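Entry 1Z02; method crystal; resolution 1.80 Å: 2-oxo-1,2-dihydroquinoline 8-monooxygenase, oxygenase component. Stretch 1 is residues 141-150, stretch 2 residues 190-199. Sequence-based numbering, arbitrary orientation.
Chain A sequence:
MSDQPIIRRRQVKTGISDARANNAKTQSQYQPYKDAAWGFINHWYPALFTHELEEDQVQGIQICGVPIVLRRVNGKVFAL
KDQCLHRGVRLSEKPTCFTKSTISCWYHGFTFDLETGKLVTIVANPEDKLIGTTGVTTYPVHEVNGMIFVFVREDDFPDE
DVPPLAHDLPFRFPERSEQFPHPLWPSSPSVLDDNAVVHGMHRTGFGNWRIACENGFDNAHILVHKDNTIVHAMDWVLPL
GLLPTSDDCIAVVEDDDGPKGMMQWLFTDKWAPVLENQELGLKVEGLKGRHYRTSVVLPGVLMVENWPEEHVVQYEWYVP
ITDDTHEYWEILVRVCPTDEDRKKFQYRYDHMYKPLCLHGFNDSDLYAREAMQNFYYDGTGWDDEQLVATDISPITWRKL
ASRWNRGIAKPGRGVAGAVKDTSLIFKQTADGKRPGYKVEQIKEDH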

ATOM      1  N   VAL A 141      20.309  25.375 -13.338  1.00 13.13           N
ATOM      2  CA  VAL A 141      19.135  26.118 -12.919  1.00 14.28           C
ATOM      3  C   VAL A 141      18.992  27.406 -13.701  1.00 15.55           C
ATOM      4  O   VAL A 141      19.974  28.095 -13.979  1.00 16.19           O
ATOM      5  CB  VAL A 141      19.210  26.495 -11.424  1.00 14.15           C
ATOM      6  CG1 VAL A 141      18.031  27.377 -11.041  1.00 12.10           C
ATOM      7  CG2 VAL A 141      19.223  25.233 -10.569  1.00 14.21           C
ATOM      8  N   HIS A 142      17.754  27.725 -14.048  1.00 14.73           N
ATOM      9  CA  HIS A 142      17.453  28.954 -14.753  1.00 14.02           C
ATOM     10  C   HIS A 142      16.199  29.556 -14.124  1.00 12.14           C
ATOM     11  O   HIS A 142      15.081  29.107 -14.385  1.00 11.87           O
ATOM     12  CB  HIS A 142      17.232  28.687 -16.238  1.00 14.14           C
ATOM     13  CG  HIS A 142      17.042  29.934 -17.042  1.00 16.62           C
ATOM     14  ND1 HIS A 142      17.344  30.018 -18.377  1.00 14.52           N
ATOM     15  CD2 HIS A 142      16.574  31.152 -16.702  1.00 16.62           C
ATOM     16  CE1 HIS A 142      17.072  31.230 -18.823  1.00 16.84           C
ATOM     17  NE2 HIS A 142      16.601  31.939 -17.823  1.00 14.47           N
ATOM     18  N   GLU A 143      16.400  30.569 -13.289  1.00 12.68           N
ATOM     19  CA  GLU A 143      15.303  31.249 -12.610  1.00 13.35           C
ATOM     20  C   GLU A 143      14.933  32.520 -13.375  1.00 14.03           C
ATOM     21  O   GLU A 143      15.810  33.299 -13.759  1.00 14.12           O
ATOM     22  CB  GLU A 143      15.723  31.606 -11.181  1.00 13.97           C
ATOM     23  CG  GLU A 143      14.615  32.234 -10.337  1.00 13.88           C
ATOM     24  CD  GLU A 143      15.059  32.506  -8.926  1.00 12.78           C
ATOM     25  OE1 GLU A 143      14.200  32.773  -8.064  1.00 14.01           O
ATOM     26  OE2 GLU A 143      16.275  32.455  -8.677  1.00 16.60           O
ATOM     27  N   VAL A 144      13.638  32.731 -13.584  1.00 12.34           N
ATOM     28  CA  VAL A 144      13.172  33.899 -14.316  1.00 15.63           C
ATOM     29  C   VAL A 144      11.718  34.248 -13.980  1.00 16.55           C
ATOM     30  O   VAL A 144      10.844  33.378 -13.958  1.00 15.09           O
ATOM     31  CB  VAL A 144      13.301  33.671 -15.848  1.00 17.36           C
ATOM     32  CG1 VAL A 144      12.371  32.549 -16.291  1.00 19.18           C
ATOM     33  CG2 VAL A 144      12.980  34.949 -16.604  1.00 18.80           C
ATOM     34  N   ASN A 145      11.484  35.530 -13.706  1.00 16.15           N
ATOM     35  CA  ASN A 145      10.163  36.060 -13.378  1.00 15.51           C
ATOM     36  C   ASN A 145       9.295  35.217 -12.437  1.00 14.74           C
ATOM     37  O   ASN A 145       8.134  34.917 -12.739  1.00 14.03           O
ATOM     38  CB  ASN A 145       9.391  36.365 -14.668  1.00 18.16           C
ATOM     39  CG  ASN A 145      10.033  37.482 -15.476  1.00 19.10           C
ATOM     40  OD1 ASN A 145      10.460  38.487 -14.915  1.00 19.28           O
ATOM     41  ND2 ASN A 145      10.099  37.311 -16.795  1.00 20.44           N
ATOM     42  N   GLY A 146       9.864  34.863 -11.287  1.00 13.88           N
ATOM     43  CA  GLY A 146       9.133  34.085 -10.299  1.00 12.85           C
ATOM     44  C   GLY A 146       9.134  32.576 -10.477  1.00 14.08           C
ATOM     45  O   GLY A 146       8.547  31.859  -9.657  1.00 14.22           O
ATOM     46  N   MET A 147       9.795  32.093 -11.529  1.00 12.74           N
ATOM     47  CA  MET A 147       9.865  30.661 -11.827  1.00 13.61           C
ATOM     48  C   MET A 147      11.289  30.128 -11.754  1.00 13.57           C
ATOM     49  O   MET A 147      12.210  30.724 -12.311  1.00 14.05           O
ATOM     50  CB  MET A 147       9.346  30.383 -13.241  1.00 14.57           C
ATOM     51  CG  MET A 147       7.883  30.653 -13.492  1.00 16.58           C
ATOM     52  SD  MET A 147       6.830  29.447 -12.725  1.00 20.02           S
ATOM     53  CE  MET A 147       7.025  28.024 -13.839  1.00 18.13           C
ATOM     54  N   ILE A 148      11.459  28.994 -11.085  1.00 12.75           N
ATOM     55  CA  ILE A 148      12.766  28.357 -10.974  1.00 12.41           C
ATOM     56  C   ILE A 148      12.748  27.070 -11.802  1.00 12.22           C
ATOM     57  O   ILE A 148      12.127  26.081 -11.400  1.00 12.51           O
ATOM     58  CB  ILE A 148      13.114  27.981  -9.510  1.00 12.77           C
ATOM     59  CG1 ILE A 148      13.263  29.247  -8.661  1.00 11.38           C
ATOM     60  CG2 ILE A 148      14.424  27.185  -9.472  1.00 12.17           C
ATOM     61  CD1 ILE A 148      13.614  28.981  -7.215  1.00 15.78           C
ATOM     62  N   PHE A 149      13.409  27.083 -12.958  1.00  9.66           N
ATOM     63  CA  PHE A 149      13.466  25.897 -13.813  1.00  9.71           C
ATOM     64  C   PHE A 149      14.763  25.133 -13.573  1.00 10.77           C
ATOM     65  O   PHE A 149      15.811  25.729 -13.321  1.00 12.61           O
ATOM     66  CB  PHE A 149      13.380  26.266 -15.302  1.00  9.67           C
ATOM     67  CG  PHE A 149      12.086  26.920 -15.699  1.00 11.90           C
ATOM     68  CD1 PHE A 149      11.916  28.300 -15.581  1.00 12.66           C
ATOM     69  CD2 PHE A 149      11.032  26.154 -16.188  1.00  9.16           C
ATOM     70  CE1 PHE A 149      10.706  28.905 -15.950  1.00 11.24           C
ATOM     71  CE2 PHE A 149       9.830  26.739 -16.556  1.00 11.38           C
ATOM     72  CZ  PHE A 149       9.663  28.123 -16.438  1.00 13.09           C
ATOM     73  N   VAL A 150      14.683  23.809 -13.637  1.00 10.60           N
ATOM     74  CA  VAL A 150      15.853  22.967 -13.437  1.00 11.32           C
ATOM     75  C   VAL A 150      15.964  22.019 -14.613  1.00 10.95           C
ATOM     76  O   VAL A 150      14.953  21.532 -15.121  1.00  9.35           O
ATOM     77  CB  VAL A 150      15.745  22.130 -12.132  1.00 12.68           C
ATOM     78  CG1 VAL A 150      16.960  21.245 -11.975  1.00 14.30           C
ATOM     79  CG2 VAL A 150      15.631  23.046 -10.932  1.00 13.57           C
TER
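Stretch 2 190-199: SVLDDNAVVH

Stretch 1 is a β-hairpin, two strands joined by a type I' turn from Val-144 to Met-147, and stretch 2 lies against one side of the hairpin and its turn as a looped segment that becomes a strand only at Ala-196. No backbone-to-backbone hydrogen bond joins the two; the Asn-145 side chain donates to backbone carbonyls, and two waters bridge. Contacts move from the Val-144 and Phe-149 side chains, at Val-191, to the hairpin turn as stretch 2 proceeds.

Stretch 2 opens with a type I turn from Ser-190 to Asp-193, closed by Asp-193 N to Ser-190 O (3.2 Å) and reinforced by Ser-190 N to Asp-193 OD1 (2.9 Å) and Leu-192 N to Ser-190 OG (3.2 Å). Within the turn, Val-191 (-74/-9, chi1 m) points sideways yet fills the space beside the hairpin: its CG2 lies 4.0 Å from Phe-149 CE1 and 4.1 Å from Val-144 CG1. Its carbonyl O accepts a well-aligned hydrogen bond from Asn-145 ND2 at 2.8 Å. At Leu-192 the CA-to-CB bond points away, but the m,t rotamer brings CD2 back to 4.2 Å from Val-144 CG1 and 4.4 Å from His-142 NE2. The CA atoms of Leu-192 and Val-144 are 6.6 Å apart.

The CA-to-CB bond of Asp-193 points away, and its backbone makes the contact: its O takes a weak hydrogen bond from Asn-145 ND2, also 2.8 Å. That same carbonyl closes a type II turn by accepting Ala-196 N at 3.2 Å. Inside this turn, Asn-195 N donates to a water that in turn donates to Asn-145 OD1, so both ends of the amide are used.

From Ala-196 the chain is extended. Ala-196 CB approaches Asn-145 ND2 to 3.8 Å, Val-197 points away, its CA 6.2 Å from Asn-145 CA, and Val-198 points back toward the hairpin, its CG1 4.1 Å from Met-147 SD and its CG2 3.5 Å from Asn-145 O. A second water links Asn-145 O to Val-198 N. The rule is economical: one turn asparagine bonds two loop carbonyls, Val-191 O well aligned and Asp-193 O weakly, with apolar contacts flanking it.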

ATOM      1  N   SER A 190       5.638  35.494 -22.821  1.00 19.40           N
ATOM      2  CA  SER A 190       6.393  34.315 -22.394  1.00 19.36           C
ATOM      3  C   SER A 190       6.895  34.583 -20.976  1.00 19.62           C
ATOM      4  O   SER A 190       6.943  35.742 -20.552  1.00 21.27           O
ATOM      5  CB  SER A 190       7.583  34.092 -23.334  1.00 19.70           C
ATOM      6  OG  SER A 190       8.413  33.034 -22.883  1.00 22.50           O
ATOM      7  N   VAL A 191       7.254  33.546 -20.222  1.00 18.32           N
ATOM      8  CA  VAL A 191       7.759  33.802 -18.879  1.00 18.29           C
ATOM      9  C   VAL A 191       9.179  34.375 -19.008  1.00 18.78           C
ATOM     10  O   VAL A 191       9.768  34.850 -18.034  1.00 18.26           O
ATOM     11  CB  VAL A 191       7.802  32.526 -17.973  1.00 20.23           C
ATOM     12  CG1 VAL A 191       6.490  31.839 -17.987  1.00 14.94           C
ATOM     13  CG2 VAL A 191       8.933  31.640 -18.349  1.00 19.25           C
ATOM     14  N   LEU A 192       9.715  34.349 -20.228  1.00 19.26           N
ATOM     15  CA  LEU A 192      11.054  34.876 -20.501  1.00 20.09           C
ATOM     16  C   LEU A 192      11.027  36.374 -20.800  1.00 20.09           C
ATOM     17  O   LEU A 192      12.062  37.038 -20.754  1.00 21.47           O
ATOM     18  CB  LEU A 192      11.697  34.142 -21.690  1.00 19.82           C
ATOM     19  CG  LEU A 192      12.059  32.661 -21.533  1.00 20.14           C
ATOM     20  CD1 LEU A 192      12.609  32.145 -22.846  1.00 21.75           C
ATOM     21  CD2 LEU A 192      13.090  32.488 -20.424  1.00 20.05           C
ATOM     22  N   ASP A 193       9.842  36.901 -21.097  1.00 20.00           N
ATOM     23  CA  ASP A 193       9.682  38.316 -21.422  1.00 21.03           C
ATOM     24  C   ASP A 193       9.931  39.253 -20.244  1.00 22.02           C
ATOM     25  O   ASP A 193       9.644  38.925 -19.090  1.00 20.20           O
ATOM     26  CB  ASP A 193       8.280  38.578 -21.990  1.00 20.16           C
ATOM     27  CG  ASP A 193       8.097  38.006 -23.377  1.00 20.91           C
ATOM     28  OD1 ASP A 193       6.941  37.911 -23.833  1.00 20.12           O
ATOM     29  OD2 ASP A 193       9.108  37.666 -24.016  1.00 20.88           O
ATOM     30  N   ASP A 194      10.474  40.430 -20.542  1.00 22.49           N
ATOM     31  CA  ASP A 194      10.732  41.409 -19.500  1.00 25.16           C
ATOM     32  C   ASP A 194       9.397  41.866 -18.914  1.00 24.91           C
ATOM     33  O   ASP A 194       8.414  42.035 -19.640  1.00 25.33           O
ATOM     34  CB  ASP A 194      11.494  42.610 -20.070  1.00 30.44           C
ATOM     35  CG  ASP A 194      12.980  42.326 -20.264  1.00 32.92           C
ATOM     36  OD1 ASP A 194      13.696  43.216 -20.773  1.00 36.40           O
ATOM     37  OD2 ASP A 194      13.433  41.221 -19.897  1.00 36.58           O
ATOM     38  N   ASN A 195       9.368  42.058 -17.600  1.00 25.03           N
ATOM     39  CA  ASN A 195       8.159  42.498 -16.911  1.00 24.18           C
ATOM     40  C   ASN A 195       7.009  41.498 -16.946  1.00 22.94           C
ATOM     41  O   ASN A 195       5.886  41.840 -16.569  1.00 23.02           O
ATOM     42  CB  ASN A 195       7.687  43.838 -17.482  1.00 27.22           C
ATOM     43  CG  ASN A 195       8.614  44.979 -17.117  1.00 29.10           C
ATOM     44  OD1 ASN A 195       8.628  46.021 -17.776  1.00 34.59           O
ATOM     45  ND2 ASN A 195       9.385  44.795 -16.050  1.00 29.38           N
ATOM     46  N   ALA A 196       7.272  40.275 -17.403  1.00 19.62           N
ATOM     47  CA  ALA A 196       6.225  39.255 -17.426  1.00 18.87           C
ATOM     48  C   ALA A 196       6.003  38.844 -15.977  1.00 17.80           C
ATOM     49  O   ALA A 196       6.960  38.568 -15.258  1.00 18.16           O
ATOM     50  CB  ALA A 196       6.663  38.040 -18.265  1.00 18.08           C
ATOM     51  N   VAL A 197       4.750  38.826 -15.539  1.00 16.69           N
ATOM     52  CA  VAL A 197       4.453  38.434 -14.167  1.00 16.96           C
ATOM     53  C   VAL A 197       3.752  37.081 -14.147  1.00 16.17           C
ATOM     54  O   VAL A 197       2.899  36.806 -14.989  1.00 16.89           O
ATOM     55  CB  VAL A 197       3.560  39.479 -13.459  1.00 17.40           C
ATOM     56  CG1 VAL A 197       3.271  39.033 -12.029  1.00 15.44           C
ATOM     57  CG2 VAL A 197       4.247  40.833 -13.467  1.00 18.70           C
ATOM     58  N   VAL A 198       4.125  36.234 -13.192  1.00 15.54           N
ATOM     59  CA  VAL A 198       3.535  34.904 -13.078  1.00 16.17           C
ATOM     60  C   VAL A 198       2.744  34.694 -11.785  1.00 14.55           C
ATOM     61  O   VAL A 198       3.227  34.995 -10.694  1.00 14.06           O
ATOM     62  CB  VAL A 198       4.628  33.801 -13.132  1.00 17.58           C
ATOM     63  CG1 VAL A 198       4.004  32.443 -12.913  1.00 18.55           C
ATOM     64  CG2 VAL A 198       5.348  33.831 -14.466  1.00 17.77           C
ATOM     65  N   HIS A 199       1.523  34.186 -11.918  1.00 14.22           N
ATOM     66  CA  HIS A 199       0.676  33.875 -10.769  1.00 14.64           C
ATOM     67  C   HIS A 199       0.154  32.479 -11.047  1.00 14.83           C
ATOM     68  O   HIS A 199      -0.231  32.174 -12.176  1.00 15.58           O
ATOM     69  CB  HIS A 199      -0.510  34.838 -10.647  1.00 15.61           C
ATOM     70  CG  HIS A 199      -0.136  36.214 -10.185  1.00 14.63           C
ATOM     71  ND1 HIS A 199       0.588  36.440  -9.036  1.00 15.08           N
ATOM     72  CD2 HIS A 199      -0.395  37.431 -10.716  1.00 11.93           C
ATOM     73  CE1 HIS A 199       0.762  37.743  -8.879  1.00 11.61           C
ATOM     74  NE2 HIS A 199       0.175  38.364  -9.883  1.00 10.74           N
TER
HETATM   75  O   HOH W   1       6.452  36.787 -11.524  1.00 21.02           O
HETATM   76  O   HOH W   2      11.845  41.110 -15.747  1.00 35.13           O